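Post-proline cleaving enzyme (Rickettsia typhi, PDB 4HVT) probably acts as a serine-type oligopeptidase of the prolyl oligopeptidase family, hydrolysing short peptides on the carboxyl side of proline. Local coordinates at residues L392-G400 with T413-Y424; I462-I472 with V505-I516. One frame throughout, in Å; residues are numbered along the deposited sequence. Where two conformers were deposited one is given.

Contact 1: residues L392-G400 with T413-Y424; sequences LPYQNAIFG and TIENSIVPPTIY. With EDO (1,2-ethanediol), chain G.
Tyr394 lies across the hairpin that strands 410-415 and 422-426 form in a four-stranded antiparallel blade of the beta-propeller domain, while Ile398 to Gly400 pair with Thr413 to Glu415 as the blade's first strand. The Tyr394 ring rests with one face on the backbone of strand 410-415, Glu415 N lying 3.9 Å above the plane over the ring centre and Ile414 C nearer the rim. With CG beside the backbone N (chi1 -82°), the ring reaches over the strand and brings its hydroxyl to the chain beyond the turn. There Tyr394 OH donates to Pro420 O at 2.7 Å in the carbonyl plane, and Thr422 OG1 sits 2.8 Å from the same Tyr394 OH, also at the ring's edge. The hydroxyl end of the ring is thereby anchored to the second arm of the hairpin.

Ile414 fills the corner beside it. Ile414 CG2 touches Tyr394 CD1 at 3.5 Å, whereas the other branch ends in CD1, wedged against Leu392 CD2 and Pro393 CD. Tyr424 OH approaches the Tyr394 ring in its plane, close to CE1. Phe399, on the same face of the sheet as Ile414, turns its ring toward strand 371-380 of the preceding blade.

On the other face, Glu415 extends beside Ile398 and shares a water with Ile398 O and Thr413 OG1. Its OE1 accepts from Phe496 N. Asn416 works with both ends of its amide: Asn416 OD1 accepts from Ile418 N at 2.8 Å in an Asx turn that shapes the hairpin loop, while Asn416 ND2 donates a hydrogen bond to Gln395 O at 2.8 Å, with that oxygen close to the amide plane.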
loop_
_atom_site.group_PDB
_atom_site.type_symbol
_atom_site.label_atom_id
_atom_site.label_comp_id
_atom_site.label_asym_id
_atom_site.label_seq_id
_atom_site.Cartn_x
_atom_site.Cartn_y
_atom_site.Cartn_z
ATOM N N LEU A 392 1.047 23.931 7.219
ATOM C CA LEU A 392 2.149 22.979 7.071
ATOM C C LEU A 392 3.438 23.699 6.622
ATOM O O LEU A 392 3.471 24.164 5.519
ATOM C CB LEU A 392 1.743 21.937 6.041
ATOM C CG LEU A 392 0.469 21.150 6.411
ATOM C CD1 LEU A 392 0.174 20.046 5.433
ATOM C CD2 LEU A 392 0.493 20.591 7.827
ATOM N N PRO A 393 4.478 23.736 7.455
ATOM C CA PRO A 393 5.622 24.574 7.085
ATOM C C PRO A 393 6.647 23.914 6.201
ATOM O O PRO A 393 7.867 24.072 6.416
ATOM C CB PRO A 393 6.237 24.913 8.447
ATOM C CG PRO A 393 6.041 23.675 9.236
ATOM C CD PRO A 393 4.695 23.108 8.771
ATOM N N TYR A 394 6.168 23.210 5.174
ATOM C CA TYR A 394 6.999 22.747 4.069
ATOM C C TYR A 394 6.364 23.212 2.712
ATOM O O TYR A 394 5.117 23.242 2.566
ATOM C CB TYR A 394 7.030 21.211 4.106
ATOM C CG TYR A 394 7.988 20.466 5.038
ATOM C CD1 TYR A 394 7.875 20.541 6.426
ATOM C CD2 TYR A 394 8.905 19.554 4.515
ATOM C CE1 TYR A 394 8.720 19.801 7.267
ATOM C CE2 TYR A 394 9.776 18.837 5.345
ATOM C CZ TYR A 394 9.661 18.947 6.719
ATOM O OH TYR A 394 10.512 18.205 7.542
ATOM N N GLN A 395 7.177 23.554 1.711
ATOM C CA GLN A 395 6.673 23.636 0.328
ATOM C C GLN A 395 6.357 22.237 -0.203
ATOM O O GLN A 395 7.030 21.279 0.153
ATOM C CB GLN A 395 7.696 24.276 -0.625
ATOM C CG GLN A 395 7.979 25.744 -0.332
ATOM C CD GLN A 395 6.801 26.645 -0.679
ATOM O OE1 GLN A 395 6.322 27.421 0.158
ATOM N NE2 GLN A 395 6.312 26.525 -1.911
ATOM N N ASN A 396 5.357 22.108 -1.068
ATOM C CA ASN A 396 4.995 20.777 -1.586
ATOM C C ASN A 396 4.829 19.723 -0.460
ATOM O O ASN A 396 5.175 18.550 -0.579
ATOM C CB ASN A 396 6.005 20.331 -2.637
ATOM C CG ASN A 396 5.699 20.910 -4.018
ATOM O OD1 ASN A 396 6.398 21.781 -4.481
ATOM N ND2 ASN A 396 4.617 20.453 -4.646
ATOM N N ALA A 397 4.185 20.155 0.598
ATOM C CA ALA A 397 4.028 19.352 1.807
ATOM C C ALA A 397 3.277 18.036 1.563
ATOM O O ALA A 397 2.358 17.968 0.745
ATOM C CB ALA A 397 3.286 20.148 2.857
ATOM N N ILE A 398 3.758 16.986 2.233
ATOM C CA ILE A 398 3.104 15.709 2.328
ATOM C C ILE A 398 2.969 15.416 3.816
ATOM O O ILE A 398 3.963 15.497 4.548
ATOM C CB ILE A 398 4.001 14.625 1.665
ATOM C CG1 ILE A 398 4.293 15.008 0.224
ATOM C CG2 ILE A 398 3.421 13.233 1.843
ATOM C CD1 ILE A 398 3.098 15.016 -0.689
ATOM N N PHE A 399 1.747 15.080 4.220
ATOM C CA PHE A 399 1.269 14.957 5.592
ATOM C C PHE A 399 0.880 13.542 5.950
ATOM O O PHE A 399 0.220 12.847 5.184
ATOM C CB PHE A 399 0.073 15.878 5.784
ATOM C CG PHE A 399 -0.516 15.888 7.172
ATOM C CD1 PHE A 399 -0.060 16.770 8.129
ATOM C CD2 PHE A 399 -1.604 15.067 7.476
ATOM C CE1 PHE A 399 -0.641 16.801 9.417
ATOM C CE2 PHE A 399 -2.205 15.106 8.716
ATOM C CZ PHE A 399 -1.719 15.962 9.705
ATOM N N GLY A 400 1.265 13.125 7.156
ATOM C CA GLY A 400 0.815 11.881 7.705
ATOM C C GLY A 400 0.658 11.987 9.188
ATOM O O GLY A 400 1.191 12.938 9.832
ATOM N N THR A 413 3.622 13.606 10.855
ATOM C CA THR A 413 4.799 13.823 10.020
ATOM C C THR A 413 4.506 14.859 8.942
ATOM O O THR A 413 3.394 14.864 8.369
ATOM C CB THR A 413 5.340 12.532 9.404
ATOM O OG1 THR A 413 4.330 11.883 8.597
ATOM C CG2 THR A 413 5.772 11.626 10.493
ATOM N N ILE A 414 5.495 15.693 8.607
ATOM C CA ILE A 414 5.422 16.571 7.439
ATOM C C ILE A 414 6.781 16.431 6.736
ATOM O O ILE A 414 7.849 16.373 7.398
ATOM C CB ILE A 414 5.120 18.053 7.742
ATOM C CG1 ILE A 414 3.958 18.234 8.725
ATOM C CG2 ILE A 414 4.784 18.828 6.490
ATOM C CD1 ILE A 414 3.747 19.613 9.273
ATOM N N GLU A 415 6.730 16.379 5.418
ATOM C CA GLU A 415 7.910 16.176 4.579
ATOM C C GLU A 415 7.628 16.715 3.184
ATOM O O GLU A 415 6.488 17.127 2.858
ATOM C CB GLU A 415 8.220 14.683 4.435
ATOM C CG GLU A 415 7.198 13.900 3.594
ATOM C CD GLU A 415 7.312 12.436 3.874
ATOM O OE1 GLU A 415 7.949 11.689 3.098
ATOM O OE2 GLU A 415 6.781 11.984 4.930
ATOM N N ASN A 416 8.680 16.700 2.344
ATOM C CA ASN A 416 8.470 16.820 0.915
ATOM C C ASN A 416 9.532 15.993 0.224
ATOM O O ASN A 416 10.300 15.304 0.842
ATOM C CB ASN A 416 8.364 18.306 0.441
ATOM C CG ASN A 416 9.697 19.033 0.353
ATOM O OD1 ASN A 416 10.729 18.394 0.191
ATOM N ND2 ASN A 416 9.681 20.391 0.433
ATOM N N SER A 417 9.505 15.940 -1.086
ATOM C CA SER A 417 10.349 14.970 -1.770
ATOM C C SER A 417 11.842 15.159 -1.482
ATOM O O SER A 417 12.597 14.198 -1.609
ATOM C CB SER A 417 10.078 15.030 -3.266
ATOM O OG SER A 417 10.772 14.012 -3.988
ATOM N N ILE A 418 12.261 16.375 -1.112
ATOM C CA ILE A 418 13.692 16.658 -0.912
ATOM C C ILE A 418 14.031 17.127 0.525
ATOM O O ILE A 418 15.195 17.354 0.834
ATOM C CB ILE A 418 14.285 17.662 -1.940
ATOM C CG1 ILE A 418 13.580 19.017 -1.893
ATOM C CG2 ILE A 418 14.280 17.074 -3.353
ATOM C CD1 ILE A 418 14.228 20.125 -2.718
ATOM N N VAL A 419 13.041 17.217 1.390
ATOM C CA VAL A 419 13.245 17.624 2.778
ATOM C C VAL A 419 12.834 16.456 3.688
ATOM O O VAL A 419 11.693 16.039 3.631
ATOM C CB VAL A 419 12.444 18.910 3.132
ATOM C CG1 VAL A 419 12.722 19.261 4.583
ATOM C CG2 VAL A 419 12.821 20.069 2.196
ATOM N N PRO A 420 13.759 15.922 4.520
ATOM C CA PRO A 420 13.401 14.760 5.304
ATOM C C PRO A 420 12.218 15.050 6.249
ATOM O O PRO A 420 12.031 16.193 6.680
ATOM C CB PRO A 420 14.662 14.447 6.126
ATOM C CG PRO A 420 15.770 15.008 5.325
ATOM C CD PRO A 420 15.202 16.217 4.633
ATOM N N PRO A 421 11.460 14.000 6.572
ATOM C CA PRO A 421 10.310 14.170 7.445
ATOM C C PRO A 421 10.713 14.655 8.809
ATOM O O PRO A 421 11.788 14.267 9.358
ATOM C CB PRO A 421 9.691 12.778 7.537
ATOM C CG PRO A 421 10.213 12.072 6.296
ATOM C CD PRO A 421 11.596 12.620 6.089
ATOM N N THR A 422 9.900 15.580 9.327
ATOM C CA THR A 422 9.954 15.992 10.725
ATOM C C THR A 422 8.765 15.367 11.435
ATOM O O THR A 422 7.650 15.289 10.869
ATOM C CB THR A 422 9.889 17.511 10.874
ATOM O OG1 THR A 422 11.044 18.121 10.283
ATOM C CG2 THR A 422 9.849 17.955 12.367
ATOM N N ILE A 423 8.987 14.901 12.665
ATOM C CA ILE A 423 7.863 14.349 13.493
ATOM C C ILE A 423 7.500 15.403 14.516
ATOM O O ILE A 423 8.384 15.979 15.202
ATOM C CB ILE A 423 8.239 13.073 14.248
ATOM C CG1 ILE A 423 8.890 12.046 13.297
ATOM C CG2 ILE A 423 7.000 12.469 14.957
ATOM C CD1 ILE A 423 9.266 10.735 13.966
ATOM N N TYR A 424 6.199 15.702 14.593
ATOM C CA TYR A 424 5.657 16.652 15.505
ATOM C C TYR A 424 4.693 16.005 16.478
ATOM O O TYR A 424 3.998 15.070 16.092
ATOM C CB TYR A 424 4.925 17.757 14.770
ATOM C CG TYR A 424 5.649 18.448 13.679
ATOM C CD1 TYR A 424 5.784 17.871 12.422
ATOM C CD2 TYR A 424 6.184 19.733 13.870
ATOM C CE1 TYR A 424 6.426 18.553 11.405
ATOM C CE2 TYR A 424 6.814 20.379 12.869
ATOM C CZ TYR A 424 6.970 19.786 11.647
ATOM O OH TYR A 424 7.634 20.472 10.612
HETATM C C1 EDO G . 6.890 8.371 7.687
HETATM O O1 EDO G . 5.944 7.474 7.117
HETATM C C2 EDO G . 7.349 9.416 6.686
HETATM O O2 EDO G . 6.354 9.604 5.693
HETATM O O HOH W 1 6.840 16.710 -2.098
HETATM O O HOH W 2 4.550 13.002 5.990
#

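Contact 2: residues I462-I472 with V505-I516; sequences IPYFLVYKKGI and VKNAGVSVLANI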
loop_
_atom_site.group_PDB
_atom_site.type_symbol
_atom_site.label_atom_id
_atom_site.label_comp_id
_atom_site.label_asym_id
_atom_site.label_seq_id
_atom_site.Cartn_x
_atom_site.Cartn_y
_atom_site.Cartn_z
ATOM N N ILE A 462 -1.288 16.592 -16.956
ATOM C CA ILE A 462 -0.876 15.500 -16.114
ATOM C C ILE A 462 0.244 16.034 -15.247
ATOM O O ILE A 462 1.278 16.422 -15.759
ATOM C CB ILE A 462 -0.307 14.315 -16.979
ATOM C CG1 ILE A 462 -1.312 13.897 -18.072
ATOM C CG2 ILE A 462 0.091 13.126 -16.118
ATOM C CD1 ILE A 462 -2.716 13.554 -17.621
ATOM N N PRO A 463 0.047 16.031 -13.928
ATOM C CA PRO A 463 1.106 16.485 -13.046
ATOM C C PRO A 463 2.274 15.531 -13.055
ATOM O O PRO A 463 2.106 14.314 -13.197
ATOM C CB PRO A 463 0.482 16.426 -11.651
ATOM C CG PRO A 463 -0.975 16.346 -11.858
ATOM C CD PRO A 463 -1.156 15.643 -13.187
ATOM N N TYR A 464 3.457 16.085 -12.870
ATOM C CA TYR A 464 4.591 15.295 -12.506
ATOM C C TYR A 464 5.563 16.098 -11.630
ATOM O O TYR A 464 5.593 17.333 -11.672
ATOM C CB TYR A 464 5.320 14.701 -13.722
ATOM C CG TYR A 464 5.999 15.644 -14.694
ATOM C CD1 TYR A 464 5.285 16.235 -15.753
ATOM C CD2 TYR A 464 7.340 15.888 -14.612
ATOM C CE1 TYR A 464 5.900 17.061 -16.701
ATOM C CE2 TYR A 464 7.961 16.697 -15.549
ATOM C CZ TYR A 464 7.252 17.274 -16.604
ATOM O OH TYR A 464 7.955 18.126 -17.481
ATOM N N PHE A 465 6.308 15.354 -10.833
ATOM C CA PHE A 465 7.302 15.841 -9.893
ATOM C C PHE A 465 8.708 15.488 -10.358
ATOM O O PHE A 465 9.042 14.307 -10.632
ATOM C CB PHE A 465 7.008 15.332 -8.504
ATOM C CG PHE A 465 5.747 15.898 -7.952
ATOM C CD1 PHE A 465 5.746 17.090 -7.258
ATOM C CD2 PHE A 465 4.544 15.268 -8.182
ATOM C CE1 PHE A 465 4.548 17.638 -6.767
ATOM C CE2 PHE A 465 3.362 15.794 -7.758
ATOM C CZ PHE A 465 3.342 16.969 -6.987
ATOM N N LEU A 466 9.517 16.533 -10.487
ATOM C CA LEU A 466 10.840 16.422 -11.010
ATOM C C LEU A 466 11.836 16.818 -9.897
ATOM O O LEU A 466 11.703 17.910 -9.317
ATOM C CB LEU A 466 10.968 17.399 -12.167
ATOM C CG LEU A 466 12.356 17.593 -12.734
ATOM C CD1 LEU A 466 12.952 16.358 -13.401
ATOM C CD2 LEU A 466 12.322 18.763 -13.728
ATOM N N VAL A 467 12.802 15.947 -9.587
ATOM C CA VAL A 467 13.822 16.204 -8.559
ATOM C C VAL A 467 15.208 15.996 -9.185
ATOM O O VAL A 467 15.464 14.984 -9.866
ATOM C CB VAL A 467 13.691 15.255 -7.356
ATOM C CG1 VAL A 467 14.851 15.414 -6.363
ATOM C CG2 VAL A 467 12.393 15.540 -6.643
ATOM N N TYR A 468 16.100 16.959 -8.981
ATOM C CA TYR A 468 17.440 16.869 -9.544
ATOM C C TYR A 468 18.436 17.590 -8.650
ATOM O O TYR A 468 18.079 18.352 -7.716
ATOM C CB TYR A 468 17.525 17.401 -11.001
ATOM C CG TYR A 468 17.109 18.835 -11.211
ATOM C CD1 TYR A 468 15.787 19.179 -11.528
ATOM C CD2 TYR A 468 18.048 19.851 -11.137
ATOM C CE1 TYR A 468 15.437 20.516 -11.751
ATOM C CE2 TYR A 468 17.692 21.162 -11.352
ATOM C CZ TYR A 468 16.391 21.481 -11.678
ATOM O OH TYR A 468 16.086 22.828 -11.833
ATOM N N LYS A 469 19.696 17.309 -8.915
ATOM C CA LYS A 469 20.773 17.972 -8.150
ATOM C C LYS A 469 21.134 19.322 -8.787
ATOM O O LYS A 469 21.273 19.421 -9.991
ATOM C CB LYS A 469 21.971 17.030 -8.091
ATOM C CG LYS A 469 22.988 17.380 -7.015
ATOM C CD LYS A 469 24.164 16.408 -7.063
ATOM C CE LYS A 469 25.216 16.687 -5.993
ATOM N NZ LYS A 469 26.058 15.480 -5.708
ATOM N N LYS A 470 21.279 20.381 -7.997
ATOM C CA LYS A 470 21.633 21.674 -8.571
ATOM C C LYS A 470 22.967 21.569 -9.300
ATOM O O LYS A 470 23.914 20.892 -8.849
ATOM C CB LYS A 470 21.703 22.751 -7.513
ATOM C CG LYS A 470 20.346 23.243 -7.066
ATOM C CD LYS A 470 20.435 24.264 -5.965
ATOM C CE LYS A 470 19.078 24.504 -5.332
ATOM N NZ LYS A 470 19.163 25.624 -4.363
ATOM N N GLY A 471 23.015 22.189 -10.469
ATOM C CA GLY A 471 24.237 22.200 -11.251
ATOM C C GLY A 471 24.228 21.277 -12.437
ATOM O O GLY A 471 25.114 21.374 -13.271
ATOM N N ILE A 472 23.246 20.383 -12.569
ATOM C CA ILE A 472 23.232 19.548 -13.773
ATOM C C ILE A 472 22.937 20.380 -15.031
ATOM O O ILE A 472 22.336 21.432 -14.965
ATOM C CB ILE A 472 22.263 18.339 -13.674
ATOM C CG1 ILE A 472 20.814 18.795 -13.585
ATOM C CG2 ILE A 472 22.645 17.461 -12.500
ATOM C CD1 ILE A 472 19.883 17.685 -13.987
ATOM N N VAL A 505 19.839 10.566 -6.808
ATOM C CA VAL A 505 19.839 12.013 -7.114
ATOM C C VAL A 505 21.140 12.668 -6.662
ATOM O O VAL A 505 21.684 13.537 -7.364
ATOM C CB VAL A 505 18.624 12.761 -6.516
ATOM C CG1 VAL A 505 18.580 14.193 -7.016
ATOM C CG2 VAL A 505 17.308 12.080 -6.909
ATOM N N LYS A 506 21.680 12.199 -5.553
ATOM C CA LYS A 506 23.004 12.674 -5.075
ATOM C C LYS A 506 24.148 12.313 -6.006
ATOM O O LYS A 506 25.213 12.946 -5.991
ATOM C CB LYS A 506 23.270 12.138 -3.658
ATOM C CG LYS A 506 24.609 12.518 -3.018
ATOM C CD LYS A 506 24.616 12.045 -1.569
ATOM C CE LYS A 506 25.754 12.620 -0.724
ATOM N NZ LYS A 506 25.494 12.284 0.712
ATOM N N ASN A 507 23.950 11.291 -6.828
ATOM C CA ASN A 507 24.895 10.903 -7.844
ATOM C C ASN A 507 24.550 11.507 -9.221
ATOM O O ASN A 507 25.056 11.055 -10.266
ATOM C CB ASN A 507 24.967 9.364 -7.830
ATOM C CG ASN A 507 25.808 8.857 -6.693
ATOM O OD1 ASN A 507 26.917 9.348 -6.491
ATOM N ND2 ASN A 507 25.335 7.874 -5.975
ATOM N N ALA A 508 23.694 12.527 -9.175
ATOM C CA ALA A 508 23.316 13.417 -10.288
ATOM C C ALA A 508 22.314 12.766 -11.267
ATOM O O ALA A 508 22.091 13.276 -12.360
ATOM C CB ALA A 508 24.539 13.990 -11.012
ATOM N N GLY A 509 21.676 11.683 -10.803
ATOM C CA GLY A 509 20.493 11.156 -11.487
ATOM C C GLY A 509 19.304 12.051 -11.257
ATOM O O GLY A 509 19.213 12.772 -10.243
ATOM N N VAL A 510 18.320 11.961 -12.151
ATOM C CA VAL A 510 17.115 12.760 -12.043
ATOM C C VAL A 510 16.035 11.784 -11.670
ATOM O O VAL A 510 16.014 10.676 -12.201
ATOM C CB VAL A 510 16.815 13.395 -13.429
ATOM C CG1 VAL A 510 15.497 14.118 -13.411
ATOM C CG2 VAL A 510 17.912 14.398 -13.800
ATOM N N SER A 511 15.118 12.232 -10.793
ATOM C CA SER A 511 13.965 11.429 -10.381
ATOM C C SER A 511 12.661 12.066 -10.872
ATOM O O SER A 511 12.469 13.271 -10.741
ATOM C CB SER A 511 13.911 11.317 -8.854
ATOM O OG SER A 511 14.909 10.425 -8.368
ATOM N N VAL A 512 11.732 11.239 -11.393
ATOM C CA VAL A 512 10.476 11.772 -11.840
ATOM C C VAL A 512 9.338 10.875 -11.423
ATOM O O VAL A 512 9.451 9.666 -11.519
ATOM C CB VAL A 512 10.411 11.964 -13.370
ATOM C CG1 VAL A 512 9.148 12.677 -13.811
ATOM C CG2 VAL A 512 11.612 12.760 -13.836
ATOM N N LEU A 513 8.275 11.512 -10.937
ATOM C CA LEU A 513 7.040 10.809 -10.572
ATOM C C LEU A 513 5.898 11.426 -11.345
ATOM O O LEU A 513 5.641 12.620 -11.200
ATOM C CB LEU A 513 6.746 11.007 -9.066
ATOM C CG LEU A 513 5.483 10.360 -8.484
ATOM C CD1 LEU A 513 5.676 8.883 -8.446
ATOM C CD2 LEU A 513 5.296 10.920 -7.075
ATOM N N ALA A 514 5.178 10.602 -12.089
ATOM C CA ALA A 514 4.058 11.039 -12.930
ATOM C C ALA A 514 2.678 10.628 -12.380
ATOM O O ALA A 514 2.403 9.469 -12.169
ATOM C CB ALA A 514 4.233 10.528 -14.346
ATOM N N ASN A 515 1.820 11.610 -12.163
ATOM C CA ASN A 515 0.510 11.392 -11.588
ATOM C C ASN A 515 -0.526 11.114 -12.663
ATOM O O ASN A 515 -1.512 11.843 -12.915
ATOM C CB ASN A 515 0.164 12.612 -10.715
ATOM C CG ASN A 515 1.173 12.791 -9.604
ATOM O OD1 ASN A 515 2.011 13.673 -9.672
ATOM N ND2 ASN A 515 1.094 11.948 -8.572
ATOM N N ILE A 516 -0.307 10.006 -13.313
ATOM C CA ILE A 516 -1.129 9.637 -14.448
ATOM C C ILE A 516 -2.555 9.195 -14.097
ATOM O O ILE A 516 -2.867 8.800 -12.958
ATOM C CB ILE A 516 -0.449 8.507 -15.269
ATOM C CG1 ILE A 516 -0.478 7.139 -14.537
ATOM C CG2 ILE A 516 0.957 8.981 -15.700
ATOM C CD1 ILE A 516 0.341 6.029 -15.230
HETATM O O HOH W 3 20.230 15.204 -10.792
#
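Strands 462-469 and 510-514 run antiparallel, their axes 4.6 Å apart at closest approach and 163° between directions, with Phe465-Leu513 and Val467-Ser511 as hydrogen-bonded pairs and Tyr464-Ala514 and Leu466-Val512 as non-hydrogen-bonded ones. One further backbone bond, Asn515 N to Pro463 O, continues the pairing past the end of strand 510-514.

On the face of Leu466, the branch CD1 drops between two valines: Leu466 CD1 presses tightly on Val510 CG1 at 3.4 Å and meets Val512 CG2 at 3.9 Å. The leucine reaches them because CG stands opposite the backbone N (chi1 171°). The other methyl of Val510, CG2, is met by CD1 of Ile472, the last residue of the type II turn 469-472. Tyr464 lays CD2 obliquely against Val512 CG1, and its ring continues to Val545 and Glu548 of helix 536-551.

The Phe465 face is more polar at one end. Asn515 OD1 comes to the ring edge, 3.2 Å from Phe465 CE2 and near the ring plane, the amide standing perpendicular to the ring; this sets the oxygen beside the electropositive C-H rim. ND2 of the same amide is held by Glu521. At the other end, the side chains of Val467 and Val505 cross at about a right angle, their CG1 atoms 4.0 Å apart.

Lys469 runs out fully extended over the end of helix 498-505, and Lys469 NZ donates to Lys506 O at 2.7 Å. This carbonyl lies just past the helix, in the type I turn 505-508, where Ala508, at positive phi, is the C-prime residue of a Schellman motif. A water links Lys469 N to Gly509 O where direct strand pairing stops. Strand 461-469, antiparallel to both its neighbours 447-455 and 510-514, with 510-514 then parallel to 480-483, gives the 1-2-4-3 order characteristic of the alpha/beta-hydrolase fold, here in the catalytic domain.

How the contacts relate
Along the chain the two contacts follow in series, neither nested nor crossed. Contact 1 closes the short excursion between strands 398-402 and 410-415, within one propeller blade. The chain then completes that blade with 432-436 and enters the mixed sheet through strand 447-455. Contact 2 closes a longer loop, from strand 461-469 through strand 480-483 and helix 498-505 back to 510-514. Their centres lie about 17 Å apart, yet they touch: Ser417 and Ile418 of the hairpin loop pack on Val467, and Asn396 on Phe465. The propeller blade thus rests directly on the edge region of the hydrolase sheet, with Leu449 of strand 447-455 also taking part.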